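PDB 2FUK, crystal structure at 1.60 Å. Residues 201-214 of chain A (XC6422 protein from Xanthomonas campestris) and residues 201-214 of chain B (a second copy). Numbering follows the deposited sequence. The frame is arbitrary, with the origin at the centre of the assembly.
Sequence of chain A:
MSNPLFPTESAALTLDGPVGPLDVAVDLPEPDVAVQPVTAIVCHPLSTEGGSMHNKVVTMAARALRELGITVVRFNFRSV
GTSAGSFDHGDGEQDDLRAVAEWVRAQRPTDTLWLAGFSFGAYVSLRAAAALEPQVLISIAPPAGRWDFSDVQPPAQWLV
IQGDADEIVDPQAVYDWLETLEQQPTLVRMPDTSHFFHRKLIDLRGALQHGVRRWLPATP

Chain A (201-214) LIDLRGALQHGVRR
Chain B 201-214: LIDLRGALQHGVRR

Two arginines that should repel each other lie face to face at the centre of this contact. The guanidinium of R205(A) stacks flat on that of R205(B), the planes only 6° apart and CZ of R205(A) 3.1 Å from CZ of R205(B). NH1 of R205(A) stands 3.3 Å from NH1 of R205(B), but both are donors, so no hydrogen bond joins them. A guanidinium tolerates such a partner because its charge is delocalised over a flat group whose hydrogens point outward in the plane, leaving the faces free to stack; NH2 of each arginine is also hydrogen-bonded elsewhere in the structure.

An exact two-fold axis relates the copies, so each contact between unlike residues occurs twice, while the arginine stack pairs a residue with its own mate. In each chain residues 201-212 form a helix, with phi near -65° and psi near -40° over most of its length and i to i+4 bonds such as Q209(A) N to R205(A) O, 3.0 Å. The helix axes approach to 13.5 Å, with 133° between their N-to-C directions, and I202(A) CA lies 10.7 Å from Q209(B) CA. Long side chains suit this wide gap. R205(A), chi1 to chi3 t, t, p, reaches into it to meet R205(B), its CA-to-CB bond pointing toward the other helix.

The CA-to-CB bonds of I202(A), Q209(A) and R213(A) also point toward the other stretch. I202(A), chi1 t and chi2 t, extends CD1 to 3.9 Å from Q209(B) NE2 and 4.5 Å from R213(B) NH1, at the edge of that guanidinium. Its aliphatic chain needs no polar partner. Q209(B), chi1 m and chi2 t, lies near the plane of the R205(A) guanidinium, although its amide is probably turned over. R213(B), chi1 to chi3 t, p, p, has the long, flexible chain this reach requires. Altogether the stretches bury 303 Å².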

ATOM      1  N   LEU A 201      10.538   1.437  -3.461  1.00 10.44           N
ATOM      2  CA  LEU A 201       9.855   1.276  -2.178  1.00 10.81           C
ATOM      3  C   LEU A 201       8.661   0.324  -2.248  1.00 11.28           C
ATOM      4  O   LEU A 201       8.369  -0.392  -1.285  1.00  8.68           O
ATOM      5  CB  LEU A 201       9.402   2.640  -1.645  1.00 11.69           C
ATOM      6  CG  LEU A 201      10.502   3.634  -1.250  1.00 12.12           C
ATOM      7  CD1 LEU A 201       9.866   4.953  -0.855  1.00 14.25           C
ATOM      8  CD2 LEU A 201      11.322   3.086  -0.101  1.00 13.16           C
ATOM      9  N   ILE A 202       7.961   0.324  -3.377  1.00 10.98           N
ATOM     10  CA  ILE A 202       6.816  -0.562  -3.532  1.00 13.47           C
ATOM     11  C   ILE A 202       7.320  -2.001  -3.639  1.00 12.86           C
ATOM     12  O   ILE A 202       6.681  -2.937  -3.139  1.00 11.90           O
ATOM     13  CB  ILE A 202       6.002  -0.192  -4.789  1.00 15.10           C
ATOM     14  CG1 ILE A 202       4.740  -1.045  -4.863  1.00 15.52           C
ATOM     15  CG2 ILE A 202       6.852  -0.391  -6.046  1.00 18.39           C
ATOM     16  CD1 ILE A 202       3.800  -0.612  -5.968  1.00 18.94           C
ATOM     17  N   ASP A 203       8.471  -2.178  -4.282  1.00 12.27           N
ATOM     18  CA  ASP A 203       9.055  -3.505  -4.425  1.00 12.62           C
ATOM     19  C   ASP A 203       9.512  -3.982  -3.054  1.00 11.07           C
ATOM     20  O   ASP A 203       9.426  -5.167  -2.739  1.00 11.25           O
ATOM     21  CB  ASP A 203      10.258  -3.483  -5.364  1.00 15.60           C
ATOM     22  CG  ASP A 203       9.907  -3.008  -6.751  1.00 18.19           C
ATOM     23  OD1 ASP A 203       9.630  -1.798  -6.918  1.00 21.37           O
ATOM     24  OD2 ASP A 203       9.911  -3.848  -7.672  1.00 19.41           O
ATOM     25  N   LEU A 204      10.030  -3.052  -2.255  1.00 10.41           N
ATOM     26  CA  LEU A 204      10.489  -3.366  -0.910  1.00  9.26           C
ATOM     27  C   LEU A 204       9.294  -3.845  -0.086  1.00  8.92           C
ATOM     28  O   LEU A 204       9.384  -4.820   0.659  1.00  8.40           O
ATOM     29  CB  LEU A 204      11.117  -2.124  -0.267  1.00  8.11           C
ATOM     30  CG  LEU A 204      11.420  -2.206   1.233  1.00  9.13           C
ATOM     31  CD1 LEU A 204      12.470  -3.280   1.503  1.00 10.26           C
ATOM     32  CD2 LEU A 204      11.891  -0.837   1.729  1.00 10.32           C
ATOM     33  N   ARG A 205       8.174  -3.145  -0.227  1.00  9.50           N
ATOM     34  CA  ARG A 205       6.952  -3.500   0.486  1.00  8.90           C
ATOM     35  C   ARG A 205       6.567  -4.942   0.159  1.00  9.05           C
ATOM     36  O   ARG A 205       6.258  -5.726   1.049  1.00  8.36           O
ATOM     37  CB  ARG A 205       5.808  -2.565   0.072  1.00 11.32           C
ATOM     38  CG  ARG A 205       4.505  -2.778   0.838  1.00 12.18           C
ATOM     39  CD  ARG A 205       3.355  -2.067   0.146  1.00 13.16           C
ATOM     40  NE  ARG A 205       3.038  -2.707  -1.127  1.00 15.46           N
ATOM     41  CZ  ARG A 205       2.250  -2.182  -2.064  1.00 15.75           C
ATOM     42  NH1 ARG A 205       2.024  -2.857  -3.183  1.00 17.09           N
ATOM     43  NH2 ARG A 205       1.701  -0.985  -1.892  1.00 13.78           N
ATOM     44  N   GLY A 206       6.583  -5.280  -1.128  1.00  8.69           N
ATOM     45  CA  GLY A 206       6.228  -6.626  -1.542  1.00 10.93           C
ATOM     46  C   GLY A 206       7.150  -7.695  -0.990  1.00 10.24           C
ATOM     47  O   GLY A 206       6.699  -8.759  -0.560  1.00 11.23           O
ATOM     48  N   ALA A 207       8.450  -7.416  -1.001  1.00  9.97           N
ATOM     49  CA  ALA A 207       9.430  -8.368  -0.506  1.00  9.30           C
ATOM     50  C   ALA A 207       9.229  -8.633   0.977  1.00 10.09           C
ATOM     51  O   ALA A 207       9.340  -9.771   1.430  1.00 10.37           O
ATOM     52  CB  ALA A 207      10.841  -7.853  -0.758  1.00 11.41           C
ATOM     53  N   LEU A 208       8.937  -7.579   1.730  1.00  8.43           N
ATOM     54  CA  LEU A 208       8.730  -7.699   3.170  1.00  8.38           C
ATOM     55  C   LEU A 208       7.477  -8.502   3.473  1.00  9.03           C
ATOM     56  O   LEU A 208       7.492  -9.420   4.292  1.00  9.22           O
ATOM     57  CB  LEU A 208       8.599  -6.311   3.807  1.00 10.30           C
ATOM     58  CG  LEU A 208       9.845  -5.434   3.950  1.00 12.57           C
ATOM     59  CD1 LEU A 208       9.422  -4.006   4.290  1.00 13.89           C
ATOM     60  CD2 LEU A 208      10.755  -5.995   5.042  1.00 12.89           C
ATOM     61  N   GLN A 209       6.387  -8.152   2.798  1.00  8.88           N
ATOM     62  CA  GLN A 209       5.122  -8.827   3.025  1.00  8.98           C
ATOM     63  C   GLN A 209       5.171 -10.296   2.632  1.00 10.01           C
ATOM     64  O   GLN A 209       4.710 -11.160   3.379  1.00 10.50           O
ATOM     65  CB  GLN A 209       3.998  -8.080   2.297  1.00  8.30           C
ATOM     66  CG  GLN A 209       3.670  -6.765   2.994  1.00  8.96           C
ATOM     67  CD  GLN A 209       2.599  -5.930   2.314  1.00  8.53           C
ATOM     68  OE1 GLN A 209       2.070  -4.996   2.915  1.00 10.01           O
ATOM     69  NE2 GLN A 209       2.284  -6.249   1.063  1.00  8.78           N
ATOM     70  N   HIS A 210       5.747 -10.596   1.478  1.00 10.53           N
ATOM     71  CA  HIS A 210       5.828 -11.990   1.071  1.00 11.41           C
ATOM     72  C   HIS A 210       6.784 -12.753   1.978  1.00 11.56           C
ATOM     73  O   HIS A 210       6.571 -13.935   2.271  1.00 12.72           O
ATOM     74  CB  HIS A 210       6.306 -12.105  -0.372  1.00 13.83           C
ATOM     75  CG  HIS A 210       6.382 -13.516  -0.858  1.00 19.78           C
ATOM     76  ND1 HIS A 210       5.261 -14.297  -1.045  1.00 20.90           N
ATOM     77  CD2 HIS A 210       7.444 -14.303  -1.150  1.00 21.32           C
ATOM     78  CE1 HIS A 210       5.629 -15.504  -1.433  1.00 21.40           C
ATOM     79  NE2 HIS A 210       6.950 -15.535  -1.503  1.00 23.50           N
ATOM     80  N   GLY A 211       7.835 -12.075   2.430  1.00 10.01           N
ATOM     81  CA  GLY A 211       8.810 -12.722   3.284  1.00  9.94           C
ATOM     82  C   GLY A 211       8.321 -13.094   4.670  1.00  8.21           C
ATOM     83  O   GLY A 211       8.733 -14.116   5.219  1.00 10.37           O
ATOM     84  N   VAL A 212       7.441 -12.279   5.245  1.00  7.84           N
ATOM     85  CA  VAL A 212       6.937 -12.560   6.588  1.00  8.28           C
ATOM     86  C   VAL A 212       5.541 -13.188   6.634  1.00  9.67           C
ATOM     87  O   VAL A 212       5.087 -13.611   7.692  1.00  9.53           O
ATOM     88  CB  VAL A 212       6.912 -11.278   7.470  1.00  8.30           C
ATOM     89  CG1 VAL A 212       8.296 -10.649   7.523  1.00  9.24           C
ATOM     90  CG2 VAL A 212       5.881 -10.285   6.943  1.00  7.48           C
ATOM     91  N   ARG A 213       4.875 -13.250   5.487  1.00 11.01           N
ATOM     92  CA  ARG A 213       3.521 -13.805   5.389  1.00 13.22           C
ATOM     93  C   ARG A 213       3.242 -15.046   6.233  1.00 12.07           C
ATOM     94  O   ARG A 213       2.283 -15.086   7.013  1.00 11.46           O
ATOM     95  CB  ARG A 213       3.204 -14.139   3.933  1.00 15.88           C
ATOM     96  CG  ARG A 213       1.906 -14.905   3.745  1.00 20.81           C
ATOM     97  CD  ARG A 213       0.726 -13.997   3.975  1.00 22.16           C
ATOM     98  NE  ARG A 213       0.656 -12.944   2.970  1.00 25.21           N
ATOM     99  CZ  ARG A 213      -0.096 -11.853   3.081  1.00 24.85           C
ATOM    100  NH1 ARG A 213      -0.098 -10.951   2.110  1.00 26.47           N
ATOM    101  NH2 ARG A 213      -0.823 -11.649   4.174  1.00 25.69           N
ATOM    102  N   ARG A 214       4.072 -16.068   6.061  1.00 12.22           N
ATOM    103  CA  ARG A 214       3.884 -17.320   6.775  1.00 11.75           C
ATOM    104  C   ARG A 214       4.230 -17.285   8.259  1.00 11.79           C
ATOM    105  O   ARG A 214       4.014 -18.267   8.972  1.00 13.22           O
ATOM    106  CB  ARG A 214       4.663 -18.436   6.072  1.00 13.27           C
ATOM    107  CG  ARG A 214       3.979 -18.907   4.793  1.00 13.51           C
ATOM    108  CD  ARG A 214       4.894 -19.774   3.941  1.00 15.58           C
ATOM    109  NE  ARG A 214       4.227 -20.258   2.735  1.00 15.97           N
ATOM    110  CZ  ARG A 214       3.323 -21.235   2.716  1.00 17.44           C
ATOM    111  NH1 ARG A 214       2.769 -21.608   1.564  1.00 18.25           N
ATOM    112  NH2 ARG A 214       2.969 -21.843   3.839  1.00 18.02           N
TER
ATOM    113  N   LEU B 201      -8.804  -6.886   0.409  1.00 10.44           N
ATOM    114  CA  LEU B 201      -8.470  -5.629  -0.260  1.00 10.81           C
ATOM    115  C   LEU B 201      -7.001  -5.541  -0.674  1.00 11.28           C
ATOM    116  O   LEU B 201      -6.671  -4.943  -1.703  1.00  8.68           O
ATOM    117  CB  LEU B 201      -8.829  -4.439   0.637  1.00 11.69           C
ATOM    118  CG  LEU B 201     -10.318  -4.210   0.927  1.00 12.12           C
ATOM    119  CD1 LEU B 201     -10.466  -3.066   1.911  1.00 14.25           C
ATOM    120  CD2 LEU B 201     -11.065  -3.896  -0.353  1.00 13.16           C
ATOM    121  N   ILE B 202      -6.117  -6.120   0.130  1.00 10.98           N
ATOM    122  CA  ILE B 202      -4.698  -6.094  -0.197  1.00 13.47           C
ATOM    123  C   ILE B 202      -4.455  -7.000  -1.404  1.00 12.86           C
ATOM    124  O   ILE B 202      -3.613  -6.705  -2.262  1.00 11.90           O
ATOM    125  CB  ILE B 202      -3.850  -6.570   1.001  1.00 15.10           C
ATOM    126  CG1 ILE B 202      -2.367  -6.414   0.685  1.00 15.52           C
ATOM    127  CG2 ILE B 202      -4.173  -8.030   1.328  1.00 18.39           C
ATOM    128  CD1 ILE B 202      -1.478  -6.687   1.879  1.00 18.94           C
ATOM    129  N   ASP B 203      -5.201  -8.100  -1.475  1.00 12.27           N
ATOM    130  CA  ASP B 203      -5.068  -9.025  -2.593  1.00 12.62           C
ATOM    131  C   ASP B 203      -5.591  -8.342  -3.850  1.00 11.07           C
ATOM    132  O   ASP B 203      -5.063  -8.544  -4.941  1.00 11.25           O
ATOM    133  CB  ASP B 203      -5.872 -10.300  -2.357  1.00 15.60           C
ATOM    134  CG  ASP B 203      -5.435 -11.044  -1.121  1.00 18.19           C
ATOM    135  OD1 ASP B 203      -5.700 -10.552   0.001  1.00 21.37           O
ATOM    136  OD2 ASP B 203      -4.829 -12.122  -1.274  1.00 19.41           O
ATOM    137  N   LEU B 204      -6.654  -7.557  -3.688  1.00 10.41           N
ATOM    138  CA  LEU B 204      -7.245  -6.829  -4.801  1.00  9.26           C
ATOM    139  C   LEU B 204      -6.213  -5.838  -5.337  1.00  8.92           C
ATOM    140  O   LEU B 204      -6.040  -5.692  -6.547  1.00  8.40           O
ATOM    141  CB  LEU B 204      -8.504  -6.089  -4.334  1.00  8.11           C
ATOM    142  CG  LEU B 204      -9.104  -5.072  -5.310  1.00  9.13           C
ATOM    143  CD1 LEU B 204      -9.589  -5.774  -6.575  1.00 10.26           C
ATOM    144  CD2 LEU B 204     -10.248  -4.325  -4.621  1.00 10.32           C
ATOM    145  N   ARG B 205      -5.533  -5.156  -4.423  1.00  9.50           N
ATOM    146  CA  ARG B 205      -4.505  -4.188  -4.793  1.00  8.90           C
ATOM    147  C   ARG B 205      -3.445  -4.870  -5.656  1.00  9.05           C
ATOM    148  O   ARG B 205      -3.051  -4.351  -6.694  1.00  8.36           O
ATOM    149  CB  ARG B 205      -3.841  -3.615  -3.534  1.00 11.32           C
ATOM    150  CG  ARG B 205      -2.822  -2.511  -3.801  1.00 12.18           C
ATOM    151  CD  ARG B 205      -1.982  -2.248  -2.563  1.00 13.16           C
ATOM    152  NE  ARG B 205      -1.102  -3.377  -2.282  1.00 15.46           N
ATOM    153  CZ  ARG B 205      -0.426  -3.548  -1.146  1.00 15.75           C
ATOM    154  NH1 ARG B 205       0.353  -4.611  -1.001  1.00 17.09           N
ATOM    155  NH2 ARG B 205      -0.538  -2.670  -0.155  1.00 13.78           N
ATOM    156  N   GLY B 206      -2.982  -6.037  -5.212  1.00  8.69           N
ATOM    157  CA  GLY B 206      -1.968  -6.761  -5.957  1.00 10.93           C
ATOM    158  C   GLY B 206      -2.417  -7.181  -7.343  1.00 10.24           C
ATOM    159  O   GLY B 206      -1.660  -7.077  -8.310  1.00 11.23           O
ATOM    160  N   ALA B 207      -3.654  -7.659  -7.443  1.00  9.97           N
ATOM    161  CA  ALA B 207      -4.189  -8.102  -8.719  1.00  9.30           C
ATOM    162  C   ALA B 207      -4.272  -6.946  -9.704  1.00 10.09           C
ATOM    163  O   ALA B 207      -3.970  -7.108 -10.885  1.00 10.37           O
ATOM    164  CB  ALA B 207      -5.567  -8.722  -8.527  1.00 11.41           C
ATOM    165  N   LEU B 208      -4.685  -5.782  -9.215  1.00  8.43           N
ATOM    166  CA  LEU B 208      -4.817  -4.600 -10.059  1.00  8.38           C
ATOM    167  C   LEU B 208      -3.458  -4.128 -10.548  1.00  9.03           C
ATOM    168  O   LEU B 208      -3.264  -3.866 -11.734  1.00  9.22           O
ATOM    169  CB  LEU B 208      -5.489  -3.462  -9.282  1.00 10.30           C
ATOM    170  CG  LEU B 208      -6.987  -3.546  -8.980  1.00 12.57           C
ATOM    171  CD1 LEU B 208      -7.353  -2.497  -7.933  1.00 13.89           C
ATOM    172  CD2 LEU B 208      -7.790  -3.324 -10.262  1.00 12.89           C
ATOM    173  N   GLN B 209      -2.512  -4.028  -9.620  1.00  8.88           N
ATOM    174  CA  GLN B 209      -1.181  -3.558  -9.962  1.00  8.98           C
ATOM    175  C   GLN B 209      -0.463  -4.498 -10.919  1.00 10.01           C
ATOM    176  O   GLN B 209       0.132  -4.057 -11.903  1.00 10.50           O
ATOM    177  CB  GLN B 209      -0.371  -3.319  -8.683  1.00  8.30           C
ATOM    178  CG  GLN B 209      -0.856  -2.077  -7.947  1.00  8.96           C
ATOM    179  CD  GLN B 209      -0.143  -1.788  -6.638  1.00  8.53           C
ATOM    180  OE1 GLN B 209      -0.262  -0.688  -6.100  1.00 10.01           O
ATOM    181  NE2 GLN B 209       0.586  -2.769  -6.115  1.00  8.78           N
ATOM    182  N   HIS B 210      -0.531  -5.795 -10.659  1.00 10.53           N
ATOM    183  CA  HIS B 210       0.129  -6.730 -11.557  1.00 11.41           C
ATOM    184  C   HIS B 210      -0.575  -6.757 -12.906  1.00 11.56           C
ATOM    185  O   HIS B 210       0.065  -6.918 -13.952  1.00 12.72           O
ATOM    186  CB  HIS B 210       0.134  -8.135 -10.965  1.00 13.83           C
ATOM    187  CG  HIS B 210       0.826  -9.137 -11.831  1.00 19.78           C
ATOM    188  ND1 HIS B 210       2.185  -9.104 -12.063  1.00 20.90           N
ATOM    189  CD2 HIS B 210       0.344 -10.172 -12.560  1.00 21.32           C
ATOM    190  CE1 HIS B 210       2.510 -10.076 -12.895  1.00 21.40           C
ATOM    191  NE2 HIS B 210       1.410 -10.738 -13.213  1.00 23.50           N
ATOM    192  N   GLY B 211      -1.895  -6.592 -12.887  1.00 10.01           N
ATOM    193  CA  GLY B 211      -2.655  -6.621 -14.119  1.00  9.94           C
ATOM    194  C   GLY B 211      -2.417  -5.458 -15.062  1.00  8.21           C
ATOM    195  O   GLY B 211      -2.450  -5.631 -16.280  1.00 10.37           O
ATOM    196  N   VAL B 212      -2.175  -4.270 -14.515  1.00  7.84           N
ATOM    197  CA  VAL B 212      -1.955  -3.096 -15.358  1.00  8.28           C
ATOM    198  C   VAL B 212      -0.488  -2.692 -15.529  1.00  9.67           C
ATOM    199  O   VAL B 212      -0.175  -1.825 -16.338  1.00  9.53           O
ATOM    200  CB  VAL B 212      -2.733  -1.857 -14.827  1.00  8.30           C
ATOM    201  CG1 VAL B 212      -4.214  -2.178 -14.708  1.00  9.24           C
ATOM    202  CG2 VAL B 212      -2.162  -1.400 -13.488  1.00  7.48           C
ATOM    203  N   ARG B 213       0.399  -3.326 -14.772  1.00 11.01           N
ATOM    204  CA  ARG B 213       1.834  -3.024 -14.816  1.00 13.22           C
ATOM    205  C   ARG B 213       2.419  -2.743 -16.198  1.00 12.07           C
ATOM    206  O   ARG B 213       3.062  -1.711 -16.422  1.00 11.46           O
ATOM    207  CB  ARG B 213       2.622  -4.172 -14.191  1.00 15.88           C
ATOM    208  CG  ARG B 213       4.127  -4.054 -14.364  1.00 20.81           C
ATOM    209  CD  ARG B 213       4.672  -2.966 -13.477  1.00 22.16           C
ATOM    210  NE  ARG B 213       4.512  -3.295 -12.065  1.00 25.21           N
ATOM    211  CZ  ARG B 213       4.637  -2.418 -11.075  1.00 24.85           C
ATOM    212  NH1 ARG B 213       4.477  -2.812  -9.820  1.00 26.47           N
ATOM    213  NH2 ARG B 213       4.893  -1.141 -11.338  1.00 25.69           N
ATOM    214  N   ARG B 214       2.211  -3.675 -17.120  1.00 12.22           N
ATOM    215  CA  ARG B 214       2.754  -3.543 -18.462  1.00 11.75           C
ATOM    216  C   ARG B 214       2.069  -2.509 -19.346  1.00 11.79           C
ATOM    217  O   ARG B 214       2.515  -2.253 -20.467  1.00 13.22           O
ATOM    218  CB  ARG B 214       2.766  -4.911 -19.150  1.00 13.27           C
ATOM    219  CG  ARG B 214       3.887  -5.811 -18.639  1.00 13.51           C
ATOM    220  CD  ARG B 214       3.707  -7.256 -19.082  1.00 15.58           C
ATOM    221  NE  ARG B 214       4.800  -8.110 -18.626  1.00 15.97           N
ATOM    222  CZ  ARG B 214       6.019  -8.123 -19.161  1.00 17.44           C
ATOM    223  NH1 ARG B 214       6.951  -8.940 -18.676  1.00 18.25           N
ATOM    224  NH2 ARG B 214       6.313  -7.326 -20.178  1.00 18.02           N
TER